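Local atomic coordinates of alanine racemase (Acinetobacter baumannii, PDB entry 4QHR), a protein that belongs to the alanine racemase family, pairing an N-terminal TIM-barrel domain with a largely beta C-terminal domain and carrying covalently bound pyridoxal phosphate. Residues S27-M32 and V208-M213; D53-A58 and F71-T76; M158-A163 and A189-S194. All blocks are in the same frame, centred on the assembly; numbering follows the deposited sequence.

Contact 1: S27-M32 and V208-M213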
ATOM      1  N   SER A  27       0.108  33.926   8.926  1.00  8.98           N
ATOM      2  CA  SER A  27       1.214  32.952   9.085  1.00  8.84           C
ATOM      3  C   SER A  27       1.698  32.514   7.717  1.00  8.95           C
ATOM      4  O   SER A  27       0.892  32.409   6.770  1.00  8.66           O
ATOM      5  CB  SER A  27       0.704  31.728   9.761  1.00  8.82           C
ATOM      6  OG  SER A  27       0.419  31.970  11.117  1.00  8.93           O
ATOM      7  N   LYS A  28       2.975  32.225   7.633  1.00  8.78           N
ATOM      8  CA  LYS A  28       3.534  31.584   6.452  1.00  9.21           C
ATOM      9  C   LYS A  28       3.110  30.129   6.464  1.00  8.62           C
ATOM     10  O   LYS A  28       2.854  29.591   7.530  1.00  7.71           O
ATOM     11  CB  LYS A  28       5.047  31.714   6.459  1.00  9.42           C
ATOM     12  CG  LYS A  28       5.488  33.120   6.087  1.00 10.14           C
ATOM     13  CD  LYS A  28       6.942  33.356   6.432  1.00 10.56           C
ATOM     14  CE  LYS A  28       7.374  34.666   5.922  1.00 11.17           C
ATOM     15  NZ  LYS A  28       8.796  34.861   6.278  1.00 11.64           N
ATOM     16  N   ILE A  29       2.947  29.532   5.286  1.00  8.53           N
ATOM     17  CA  ILE A  29       2.499  28.146   5.229  1.00  8.68           C
ATOM     18  C   ILE A  29       3.611  27.205   4.762  1.00  8.19           C
ATOM     19  O   ILE A  29       4.160  27.384   3.662  1.00  8.73           O
ATOM     20  CB  ILE A  29       1.258  28.037   4.336  1.00  9.25           C
ATOM     21  CG1 ILE A  29       0.151  28.963   4.866  1.00  9.60           C
ATOM     22  CG2 ILE A  29       0.802  26.594   4.166  1.00  9.38           C
ATOM     23  CD1 ILE A  29      -0.923  29.171   3.844  1.00  9.85           C
ATOM     24  N   VAL A  30       3.890  26.210   5.600  1.00  7.80           N
ATOM     25  CA  VAL A  30       4.731  25.068   5.273  1.00  7.21           C
ATOM     26  C   VAL A  30       3.796  23.929   4.820  1.00  6.81           C
ATOM     27  O   VAL A  30       3.226  23.234   5.626  1.00  6.49           O
ATOM     28  CB  VAL A  30       5.593  24.623   6.442  1.00  7.49           C
ATOM     29  CG1 VAL A  30       6.613  23.584   5.981  1.00  7.54           C
ATOM     30  CG2 VAL A  30       6.339  25.772   7.032  1.00  7.74           C
ATOM     31  N   SER A  31       3.631  23.744   3.499  1.00  6.34           N
ATOM     32  CA  SER A  31       2.764  22.674   3.010  1.00  6.26           C
ATOM     33  C   SER A  31       3.511  21.303   3.158  1.00  6.25           C
ATOM     34  O   SER A  31       4.600  21.105   2.619  1.00  6.03           O
ATOM     35  CB  SER A  31       2.296  22.940   1.575  1.00  6.22           C
ATOM     36  OG  SER A  31       1.260  23.930   1.526  1.00  6.35           O
ATOM     37  N   MET A  32       2.927  20.387   3.921  1.00  6.27           N
ATOM     38  CA  MET A  32       3.571  19.079   4.178  1.00  6.58           C
ATOM     39  C   MET A  32       3.260  18.135   2.988  1.00  6.49           C
ATOM     40  O   MET A  32       2.105  17.794   2.718  1.00  6.36           O
ATOM     41  CB  MET A  32       3.122  18.486   5.499  1.00  7.04           C
ATOM     42  CG  MET A  32       3.382  19.372   6.691  1.00  7.32           C
ATOM     43  SD  MET A  32       5.040  19.990   6.939  1.00  8.50           S
ATOM     44  CE  MET A  32       5.782  18.402   7.254  1.00  7.98           C
ATOM     45  N   VAL A 208       2.505  27.901  10.046  1.00  8.42           N
ATOM     46  CA  VAL A 208       1.634  26.748  10.221  1.00  8.08           C
ATOM     47  C   VAL A 208       2.092  25.658   9.211  1.00  8.21           C
ATOM     48  O   VAL A 208       2.702  25.964   8.147  1.00  8.06           O
ATOM     49  CB  VAL A 208       0.151  27.153  10.046  1.00  7.94           C
ATOM     50  CG1 VAL A 208      -0.234  28.155  11.126  1.00  7.74           C
ATOM     51  CG2 VAL A 208      -0.169  27.661   8.651  1.00  7.87           C
ATOM     52  N   ARG A 209       1.768  24.421   9.536  1.00  8.16           N
ATOM     53  CA  ARG A 209       2.204  23.246   8.795  1.00  8.54           C
ATOM     54  C   ARG A 209       1.038  22.329   8.448  1.00  7.65           C
ATOM     55  O   ARG A 209       0.963  21.252   8.962  1.00  7.63           O
ATOM     56  CB  ARG A 209       3.230  22.473   9.588  1.00  9.31           C
ATOM     57  CG  ARG A 209       4.377  23.345  10.109  1.00 10.05           C
ATOM     58  CD  ARG A 209       5.529  22.536  10.670  1.00 11.13           C
ATOM     59  NE  ARG A 209       5.136  21.560  11.712  1.00 11.82           N
ATOM     60  CZ  ARG A 209       5.107  21.766  13.024  1.00 13.36           C
ATOM     61  NH1 ARG A 209       5.391  22.962  13.542  1.00 13.97           N
ATOM     62  NH2 ARG A 209       4.739  20.763  13.835  1.00 13.93           N
ATOM     63  N   PRO A 210       0.143  22.769   7.574  1.00  6.75           N
ATOM     64  CA  PRO A 210      -0.889  21.874   7.156  1.00  6.62           C
ATOM     65  C   PRO A 210      -0.403  20.678   6.333  1.00  6.46           C
ATOM     66  O   PRO A 210       0.378  20.845   5.393  1.00  6.32           O
ATOM     67  CB  PRO A 210      -1.727  22.711   6.221  1.00  6.47           C
ATOM     68  CG  PRO A 210      -0.706  23.651   5.610  1.00  6.51           C
ATOM     69  CD  PRO A 210       0.153  24.007   6.777  1.00  6.54           C
ATOM     70  N   GLY A 211      -0.916  19.511   6.658  1.00  6.35           N
ATOM     71  CA  GLY A 211      -0.798  18.341   5.779  1.00  6.27           C
ATOM     72  C   GLY A 211      -2.113  17.802   5.233  1.00  6.16           C
ATOM     73  O   GLY A 211      -2.552  18.172   4.126  1.00  5.84           O
ATOM     74  N   ILE A 212      -2.748  16.946   6.036  1.00  6.20           N
ATOM     75  CA  ILE A 212      -3.926  16.237   5.572  1.00  6.20           C
ATOM     76  C   ILE A 212      -4.996  17.143   4.963  1.00  6.25           C
ATOM     77  O   ILE A 212      -5.653  16.757   3.992  1.00  5.76           O
ATOM     78  CB  ILE A 212      -4.503  15.308   6.673  1.00  6.26           C
ATOM     79  CG1 ILE A 212      -5.485  14.321   6.052  1.00  6.26           C
ATOM     80  CG2 ILE A 212      -5.126  16.104   7.831  1.00  6.21           C
ATOM     81  CD1 ILE A 212      -4.857  13.333   5.088  1.00  6.35           C
ATOM     82  N   MET A 213      -5.209  18.334   5.526  1.00  6.49           N
ATOM     83  CA  MET A 213      -6.275  19.190   4.975  1.00  6.90           C
ATOM     84  C   MET A 213      -6.015  19.642   3.525  1.00  6.92           C
ATOM     85  O   MET A 213      -6.972  19.867   2.763  1.00  7.02           O
ATOM     86  CB  MET A 213      -6.568  20.424   5.857  1.00  7.23           C
ATOM     87  CG  MET A 213      -5.428  21.397   5.980  1.00  7.54           C
ATOM     88  SD  MET A 213      -5.722  22.685   7.209  1.00  8.45           S
ATOM     89  CE  MET A 213      -7.002  23.680   6.454  1.00  8.64           C
TER

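Contact 2: D53-A58 and F71-T76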
ATOM      1  N   ASP A  53       4.613  29.042   1.115  1.00  9.65           N
ATOM      2  CA  ASP A  53       5.824  29.707   1.508  1.00  9.51           C
ATOM      3  C   ASP A  53       6.991  28.732   1.621  1.00  8.88           C
ATOM      4  O   ASP A  53       8.180  29.101   1.385  1.00  9.26           O
ATOM      5  CB  ASP A  53       5.618  30.338   2.868  1.00  9.81           C
ATOM      6  CG  ASP A  53       4.593  31.408   2.841  1.00 10.43           C
ATOM      7  OD1 ASP A  53       4.923  32.463   2.358  1.00  9.93           O
ATOM      8  OD2 ASP A  53       3.471  31.224   3.355  1.00 10.89           O
ATOM      9  N   ALA A  54       6.668  27.513   2.018  1.00  8.13           N
ATOM     10  CA  ALA A  54       7.653  26.402   2.139  1.00  7.85           C
ATOM     11  C   ALA A  54       6.980  25.033   1.901  1.00  7.71           C
ATOM     12  O   ALA A  54       5.779  24.912   1.984  1.00  7.58           O
ATOM     13  CB  ALA A  54       8.323  26.396   3.509  1.00  7.95           C
ATOM     14  N   PHE A  55       7.785  24.034   1.570  1.00  7.95           N
ATOM     15  CA  PHE A  55       7.366  22.649   1.506  1.00  8.29           C
ATOM     16  C   PHE A  55       8.068  21.886   2.614  1.00  7.86           C
ATOM     17  O   PHE A  55       9.302  22.000   2.810  1.00  8.24           O
ATOM     18  CB  PHE A  55       7.711  22.009   0.163  1.00  8.57           C
ATOM     19  CG  PHE A  55       6.971  22.586  -0.994  1.00  8.97           C
ATOM     20  CD1 PHE A  55       5.575  22.573  -1.030  1.00  9.48           C
ATOM     21  CD2 PHE A  55       7.659  23.146  -2.079  1.00  9.46           C
ATOM     22  CE1 PHE A  55       4.866  23.113  -2.121  1.00  9.46           C
ATOM     23  CE2 PHE A  55       6.943  23.657  -3.184  1.00  9.63           C
ATOM     24  CZ  PHE A  55       5.554  23.651  -3.200  1.00  9.48           C
ATOM     25  N   GLY A  56       7.312  21.105   3.360  1.00  7.28           N
ATOM     26  CA  GLY A  56       7.883  20.209   4.395  1.00  7.02           C
ATOM     27  C   GLY A  56       7.983  18.755   3.955  1.00  6.82           C
ATOM     28  O   GLY A  56       6.998  18.194   3.428  1.00  6.72           O
ATOM     29  N   VAL A  57       9.135  18.122   4.196  1.00  6.72           N
ATOM     30  CA  VAL A  57       9.397  16.739   3.751  1.00  6.90           C
ATOM     31  C   VAL A  57       9.990  15.930   4.918  1.00  7.25           C
ATOM     32  O   VAL A  57      10.519  16.516   5.892  1.00  7.31           O
ATOM     33  CB  VAL A  57      10.372  16.664   2.571  1.00  6.89           C
ATOM     34  CG1 VAL A  57       9.806  17.371   1.361  1.00  7.07           C
ATOM     35  CG2 VAL A  57      11.742  17.295   2.885  1.00  7.00           C
ATOM     36  N   ALA A  58       9.939  14.607   4.800  1.00  7.42           N
ATOM     37  CA  ALA A  58      10.455  13.714   5.845  1.00  7.48           C
ATOM     38  C   ALA A  58      11.973  13.500   5.746  1.00  7.54           C
ATOM     39  O   ALA A  58      12.618  13.151   6.733  1.00  7.44           O
ATOM     40  CB  ALA A  58       9.731  12.405   5.809  1.00  7.51           C
ATOM     41  N   PHE A  71      11.347  23.100  -8.605  1.00 13.74           N
ATOM     42  CA  PHE A  71      10.742  23.991  -7.639  1.00 12.91           C
ATOM     43  C   PHE A  71      11.827  24.572  -6.772  1.00 13.54           C
ATOM     44  O   PHE A  71      12.759  23.813  -6.322  1.00 13.20           O
ATOM     45  CB  PHE A  71       9.666  23.223  -6.836  1.00 12.77           C
ATOM     46  CG  PHE A  71       8.486  22.870  -7.667  1.00 11.56           C
ATOM     47  CD1 PHE A  71       8.495  21.767  -8.430  1.00 11.61           C
ATOM     48  CD2 PHE A  71       7.404  23.715  -7.734  1.00 11.36           C
ATOM     49  CE1 PHE A  71       7.418  21.486  -9.273  1.00 11.67           C
ATOM     50  CE2 PHE A  71       6.319  23.429  -8.544  1.00 11.39           C
ATOM     51  CZ  PHE A  71       6.321  22.322  -9.298  1.00 11.09           C
ATOM     52  N   GLU A  72      11.729  25.888  -6.548  1.00 13.83           N
ATOM     53  CA  GLU A  72      12.735  26.682  -5.838  1.00 15.08           C
ATOM     54  C   GLU A  72      12.277  27.131  -4.464  1.00 13.82           C
ATOM     55  O   GLU A  72      13.036  27.757  -3.756  1.00 13.82           O
ATOM     56  CB  GLU A  72      13.204  27.856  -6.699  1.00 17.92           C
ATOM     57  CG  GLU A  72      13.820  27.363  -8.025  1.00 21.65           C
ATOM     58  CD  GLU A  72      14.288  28.496  -8.947  1.00 26.32           C
ATOM     59  OE1 GLU A  72      13.594  29.539  -9.091  1.00 29.47           O
ATOM     60  OE2 GLU A  72      15.378  28.346  -9.535  1.00 31.42           O
ATOM     61  N   GLN A  73      11.072  26.756  -4.032  1.00 12.62           N
ATOM     62  CA  GLN A  73      10.605  27.121  -2.702  1.00 12.57           C
ATOM     63  C   GLN A  73      11.517  26.645  -1.559  1.00 11.42           C
ATOM     64  O   GLN A  73      12.167  25.610  -1.649  1.00 10.84           O
ATOM     65  CB  GLN A  73       9.179  26.564  -2.422  1.00 12.77           C
ATOM     66  CG  GLN A  73       8.054  27.257  -3.180  1.00 13.06           C
ATOM     67  CD  GLN A  73       7.861  26.765  -4.597  1.00 13.47           C
ATOM     68  OE1 GLN A  73       8.675  26.026  -5.166  1.00 14.35           O
ATOM     69  NE2 GLN A  73       6.784  27.194  -5.199  1.00 14.04           N
ATOM     70  N   PRO A  74      11.551  27.400  -0.463  1.00 10.95           N
ATOM     71  CA  PRO A  74      12.155  26.875   0.741  1.00 10.32           C
ATOM     72  C   PRO A  74      11.576  25.470   1.076  1.00  9.94           C
ATOM     73  O   PRO A  74      10.399  25.231   0.846  1.00 10.33           O
ATOM     74  CB  PRO A  74      11.760  27.888   1.809  1.00 10.69           C
ATOM     75  CG  PRO A  74      11.609  29.205   1.057  1.00 10.64           C
ATOM     76  CD  PRO A  74      11.057  28.779  -0.287  1.00 10.75           C
ATOM     77  N   VAL A  75      12.433  24.573   1.553  1.00  8.95           N
ATOM     78  CA  VAL A  75      12.051  23.196   1.913  1.00  8.67           C
ATOM     79  C   VAL A  75      12.536  23.014   3.328  1.00  8.52           C
ATOM     80  O   VAL A  75      13.646  23.412   3.624  1.00  8.79           O
ATOM     81  CB  VAL A  75      12.675  22.134   0.989  1.00  8.34           C
ATOM     82  CG1 VAL A  75      12.453  20.727   1.548  1.00  8.38           C
ATOM     83  CG2 VAL A  75      12.033  22.176  -0.370  1.00  8.14           C
ATOM     84  N   THR A  76      11.712  22.440   4.191  1.00  8.67           N
ATOM     85  CA  THR A  76      12.113  22.119   5.557  1.00  8.58           C
ATOM     86  C   THR A  76      12.232  20.603   5.710  1.00  8.19           C
ATOM     87  O   THR A  76      11.281  19.864   5.374  1.00  8.05           O
ATOM     88  CB  THR A  76      11.150  22.706   6.567  1.00  9.14           C
ATOM     89  OG1 THR A  76      11.210  24.133   6.459  1.00  9.70           O
ATOM     90  CG2 THR A  76      11.582  22.344   7.966  1.00  9.41           C
TER

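Contact 3: M158-A163 and A189-S194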
ATOM      1  N   MET A 158       7.042  22.668  17.578  1.00 16.67           N
ATOM      2  CA  MET A 158       6.422  21.526  18.234  1.00 18.89           C
ATOM      3  C   MET A 158       5.340  20.891  17.347  1.00 19.52           C
ATOM      4  O   MET A 158       4.810  21.529  16.432  1.00 16.13           O
ATOM      5  CB  MET A 158       5.798  21.993  19.502  1.00 21.55           C
ATOM      6  CG  MET A 158       5.465  20.880  20.476  1.00 23.53           C
ATOM      7  SD  MET A 158       4.459  21.581  21.772  1.00 26.79           S
ATOM      8  CE  MET A 158       2.975  22.180  20.918  1.00 25.28           C
ATOM      9  N   HIS A 159       5.030  19.618  17.638  1.00 19.67           N
ATOM     10  CA  HIS A 159       3.934  18.919  17.015  1.00 20.29           C
ATOM     11  C   HIS A 159       3.024  18.407  18.146  1.00 19.15           C
ATOM     12  O   HIS A 159       3.489  17.875  19.146  1.00 17.19           O
ATOM     13  CB  HIS A 159       4.466  17.798  16.131  1.00 22.76           C
ATOM     14  CG  HIS A 159       3.475  17.290  15.116  1.00 26.93           C
ATOM     15  ND1 HIS A 159       2.789  18.122  14.244  1.00 27.30           N
ATOM     16  CD2 HIS A 159       3.070  16.029  14.823  1.00 28.86           C
ATOM     17  CE1 HIS A 159       2.000  17.392  13.469  1.00 29.22           C
ATOM     18  NE2 HIS A 159       2.153  16.120  13.799  1.00 30.83           N
ATOM     19  N   PHE A 160       1.727  18.593  17.963  1.00 18.93           N
ATOM     20  CA  PHE A 160       0.719  18.112  18.913  1.00 18.11           C
ATOM     21  C   PHE A 160       0.516  16.640  18.765  1.00 17.12           C
ATOM     22  O   PHE A 160       0.476  16.130  17.641  1.00 17.26           O
ATOM     23  CB  PHE A 160      -0.591  18.828  18.680  1.00 19.01           C
ATOM     24  CG  PHE A 160      -0.638  20.156  19.351  1.00 19.71           C
ATOM     25  CD1 PHE A 160      -0.693  20.221  20.728  1.00 21.42           C
ATOM     26  CD2 PHE A 160      -0.560  21.335  18.624  1.00 20.76           C
ATOM     27  CE1 PHE A 160      -0.699  21.442  21.385  1.00 22.05           C
ATOM     28  CE2 PHE A 160      -0.570  22.563  19.279  1.00 21.15           C
ATOM     29  CZ  PHE A 160      -0.647  22.608  20.658  1.00 21.72           C
ATOM     30  N   ALA A 161       0.393  15.947  19.880  1.00 16.11           N
ATOM     31  CA  ALA A 161       0.133  14.512  19.827  1.00 16.06           C
ATOM     32  C   ALA A 161      -1.336  14.136  19.536  1.00 16.02           C
ATOM     33  O   ALA A 161      -1.610  13.134  18.892  1.00 17.00           O
ATOM     34  CB  ALA A 161       0.587  13.889  21.150  1.00 15.87           C
ATOM     35  N   ASN A 162      -2.282  14.926  20.031  1.00 15.41           N
ATOM     36  CA  ASN A 162      -3.710  14.587  20.049  1.00 15.20           C
ATOM     37  C   ASN A 162      -4.559  15.787  19.695  1.00 14.99           C
ATOM     38  O   ASN A 162      -5.662  15.959  20.248  1.00 14.31           O
ATOM     39  CB  ASN A 162      -4.122  14.111  21.453  1.00 16.10           C
ATOM     40  CG  ASN A 162      -3.326  12.918  21.928  1.00 16.38           C
ATOM     41  OD1 ASN A 162      -2.564  13.001  22.897  1.00 18.57           O
ATOM     42  ND2 ASN A 162      -3.468  11.833  21.244  1.00 16.32           N
ATOM     43  N   ALA A 163      -4.087  16.620  18.753  1.00 15.00           N
ATOM     44  CA  ALA A 163      -4.883  17.787  18.336  1.00 15.52           C
ATOM     45  C   ALA A 163      -6.202  17.391  17.682  1.00 16.67           C
ATOM     46  O   ALA A 163      -7.178  18.169  17.715  1.00 17.83           O
ATOM     47  CB  ALA A 163      -4.081  18.687  17.410  1.00 16.78           C
ATOM     48  N   ALA A 189       8.115  30.941  15.739  1.00  9.20           N
ATOM     49  CA  ALA A 189       7.491  29.746  16.238  1.00  9.49           C
ATOM     50  C   ALA A 189       6.496  29.104  15.254  1.00  9.63           C
ATOM     51  O   ALA A 189       5.903  29.774  14.428  1.00  9.23           O
ATOM     52  CB  ALA A 189       6.796  30.032  17.528  1.00  9.33           C
ATOM     53  N   SER A 190       6.325  27.791  15.430  1.00  9.74           N
ATOM     54  CA  SER A 190       5.484  26.965  14.567  1.00 10.51           C
ATOM     55  C   SER A 190       4.994  25.743  15.347  1.00 11.12           C
ATOM     56  O   SER A 190       5.802  24.906  15.848  1.00 10.11           O
ATOM     57  CB  SER A 190       6.282  26.449  13.383  1.00 10.55           C
ATOM     58  OG  SER A 190       5.457  25.699  12.447  1.00 10.78           O
ATOM     59  N   CYS A 191       3.669  25.598  15.411  1.00 12.40           N
ATOM     60  CA  CYS A 191       3.140  24.369  16.005  1.00 13.86           C
ATOM     61  C   CYS A 191       1.838  23.785  15.451  1.00 12.18           C
ATOM     62  O   CYS A 191       1.478  22.699  15.845  1.00 11.91           O
ATOM     63  CB  CYS A 191       3.020  24.542  17.488  1.00 15.78           C
ATOM     64  SG  CYS A 191       1.709  25.673  17.925  1.00 21.23           S
ATOM     65  N   CYS A 192       1.144  24.468  14.553  1.00 11.09           N
ATOM     66  CA  CYS A 192      -0.131  23.964  14.056  1.00 10.53           C
ATOM     67  C   CYS A 192      -0.036  23.010  12.861  1.00  9.95           C
ATOM     68  O   CYS A 192       0.431  23.387  11.757  1.00  9.91           O
ATOM     69  CB  CYS A 192      -1.071  25.118  13.685  1.00 10.53           C
ATOM     70  SG  CYS A 192      -1.420  26.230  15.083  1.00 10.99           S
ATOM     71  N   ASN A 193      -0.504  21.799  13.091  1.00  9.62           N
ATOM     72  CA  ASN A 193      -0.864  20.841  12.021  1.00  9.17           C
ATOM     73  C   ASN A 193      -2.281  21.196  11.542  1.00  9.10           C
ATOM     74  O   ASN A 193      -2.801  22.236  11.941  1.00  9.40           O
ATOM     75  CB  ASN A 193      -0.704  19.404  12.505  1.00  9.41           C
ATOM     76  CG  ASN A 193      -1.547  19.074  13.754  1.00  9.64           C
ATOM     77  OD1 ASN A 193      -2.349  19.889  14.223  1.00  9.09           O
ATOM     78  ND2 ASN A 193      -1.361  17.893  14.278  1.00  9.21           N
ATOM     79  N   SER A 194      -2.907  20.365  10.710  1.00  8.45           N
ATOM     80  CA  SER A 194      -4.196  20.673  10.171  1.00  8.03           C
ATOM     81  C   SER A 194      -5.217  20.841  11.299  1.00  7.88           C
ATOM     82  O   SER A 194      -5.992  21.777  11.291  1.00  7.44           O
ATOM     83  CB  SER A 194      -4.683  19.555   9.234  1.00  8.10           C
ATOM     84  OG  SER A 194      -3.817  19.406   8.117  1.00  8.06           O
TER
HETATM   85  O   HOH W   1      -2.083  16.170  16.730  1.00  8.80           O
HETATM   86  O   HOH W   2       1.246  19.875  15.484  1.00  9.96           O

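Contact 1: S27-M32 and V208-M213
Ile-29 meets Val-208 with its CG1 anti to the carbonyl carbon and beside the backbone N (chi1 -57°). CG1 then lies 4.0 Å from Val-208 CG2, and the two side chains meet at a slant. The other branch of Ile-29 turns to the proline: its CG2 is 3.6 Å from Pro-210 CG, the side chains crossing at about a right angle. Met-32 bends at chi2 (-53°), which places its SD 4.1 Å from Arg-209 CB. These two side chains run side by side and point the same way. Ser-27 rests against Val-208 CG1 while its OG bonds to Phe-205 O.

The backbones pair in parallel. Val-208 N donates to Lys-28 O at 3.1 Å. Val-30 N donates to Val-208 O at 2.8 Å. Met-32 N reaches Pro-210 O at 3.0 Å with a nearly straight N-H line (171°). Pro-210 has no N-H to offer Val-30 O. That oxygen instead takes a CA-H contact from Arg-209 CA at 3.3 Å, with the proline CD also close.

Ile-29, Val-208 and Pro-210 turn to helices 10-23 and 194-199, which cover them. Beyond the bridge the second segment leaves the sheet and holds LLP, the modified residue at position 34. Arg-209 NE bonds to N1 of LLP, and its NH2 is held by Met-158 O. Gly-211 N and Ile-212 N bond to LLP phosphate oxygens. This is the seam where the first and eighth strands of a TIM barrel meet, with the LLP site at their C-terminal ends.

Contact 2: D53-A58 and F71-T76
Phe-55 pairs with Val-75, and Gly-56 with Thr-76, on neighbouring parallel strands whose touching parts run 48° apart. They are the two strands of a beta-alpha-beta unit of the TIM barrel, joined by helix 60-68. Three N-H bonds tie them. Phe-55 N donates to Pro-74 O at 3.0 Å. Thr-76 N donates to Phe-55 O at 2.8 Å. Val-57 N donates to Thr-76 O at 3.0 Å. Phe-55 O is gripped twice, since Val-75 CA also approaches it at 3.1 Å in a CA-H contact.

Phe-55 and Val-75 lie on one face of the sheet. Ile-66 of helix 60-68 packs on Phe-55 and Val-57, and Val-75 packs on Phe-95. Val-57 CG2 touches Val-75 CG1 at 3.8 Å, the two side chains crossing at about a right angle. Thr-76 points to the other face and packs on Glu-96 of the next strand.

At the start of the strands Pro-74 lies against the neighbouring backbone. Its CD is 3.3 Å from Asp-53 O, and its CB meets Ala-54 CB. Asp-53 OD2 turns elsewhere and accepts a bond from Ile-29 N.

Gln-73 meets the Phe-55 ring obliquely. A bend at chi2 (82°) brings its CD to the ring, and NE2 is fixed by Asn-50 O. OE1 sits in plane at the edge of the Phe-71 ring. The planes of the amide and the Phe-55 ring are 56° apart, and Phe-55 CE2 touches Gln-73 CD at 3.5 Å.

Contact 3: M158-A163 and A189-S194
Met-158 is tied to Ser-190 and touches Cys-191 along the backbone. Met-158 N donates to Ser-190 O at 3.1 Å, nearly straight. This is the one direct hydrogen bond between the segments. Met-158 O receives a CA-H contact from Cys-191 CA at 3.3 Å.

Two waters also link the segments. Water 2 accepts from Phe-160 N at 2.8 Å and donates to Cys-191 O at 2.9 Å. Water 1 has three partners. It donates to Phe-160 O at 2.7 Å and accepts from Ala-163 N and from Asn-193 ND2, the latter at 3.1 Å. The loop 160-163 and the asparagine amide are thus held by one water.

The sulfur and apolar contacts lie round Phe-160. Cys-191 SG is 5.3 Å from the centroid of the Phe-160 ring, an oblique sulfur-aromatic contact, and it is nearest to CE2. Met-158 CE lies over one face of the same ring, toward the rim, and also meets Cys-191 CB.

The His-159 ring and the Asn-193 amide cross at about a right angle, their planes 84° apart. Asn-193 CG stands between its backbone N and carbonyl carbon (chi1 58°), and ND2 is 3.5 Å from His-159 CE1. Asn-193 OD1 touches Ala-163 CB and bonds to Ala-196 N. Asn-193 is therefore the N-cap of helix 194-199.

The contact joins the ends of strands 154-157 and 188-190, neighbours in the parallel barrel sheet. Helix 168-184 connects them and packs on Met-158 and Phe-160 through Phe-177 and Gln-173. Helix 194-199 begins right after Asn-193, and there Ser-194 OG bonds to a phosphate oxygen of LLP at position 34.

In the fold
All three contacts join neighbouring strands, or their ends, in one parallel barrel sheet, and all are buried. Contacts 1 and 2 touch, since strands 28-32 and 54-57 are adjacent, and Ser-31 O lies 2.8 Å from Gly-56 N, a probable hydrogen bond. Contact 3 lies beside contact 1, joined to it through Arg-209. Contacts 2 and 3 do not touch; their centres are about 18 Å apart. Contact 2 is mostly ladder and apolar packing, with exposed Pro-74 at its rim. Contact 1 adds bonds to LLP at the strand end. Contact 3 has one direct hydrogen bond and relies on water.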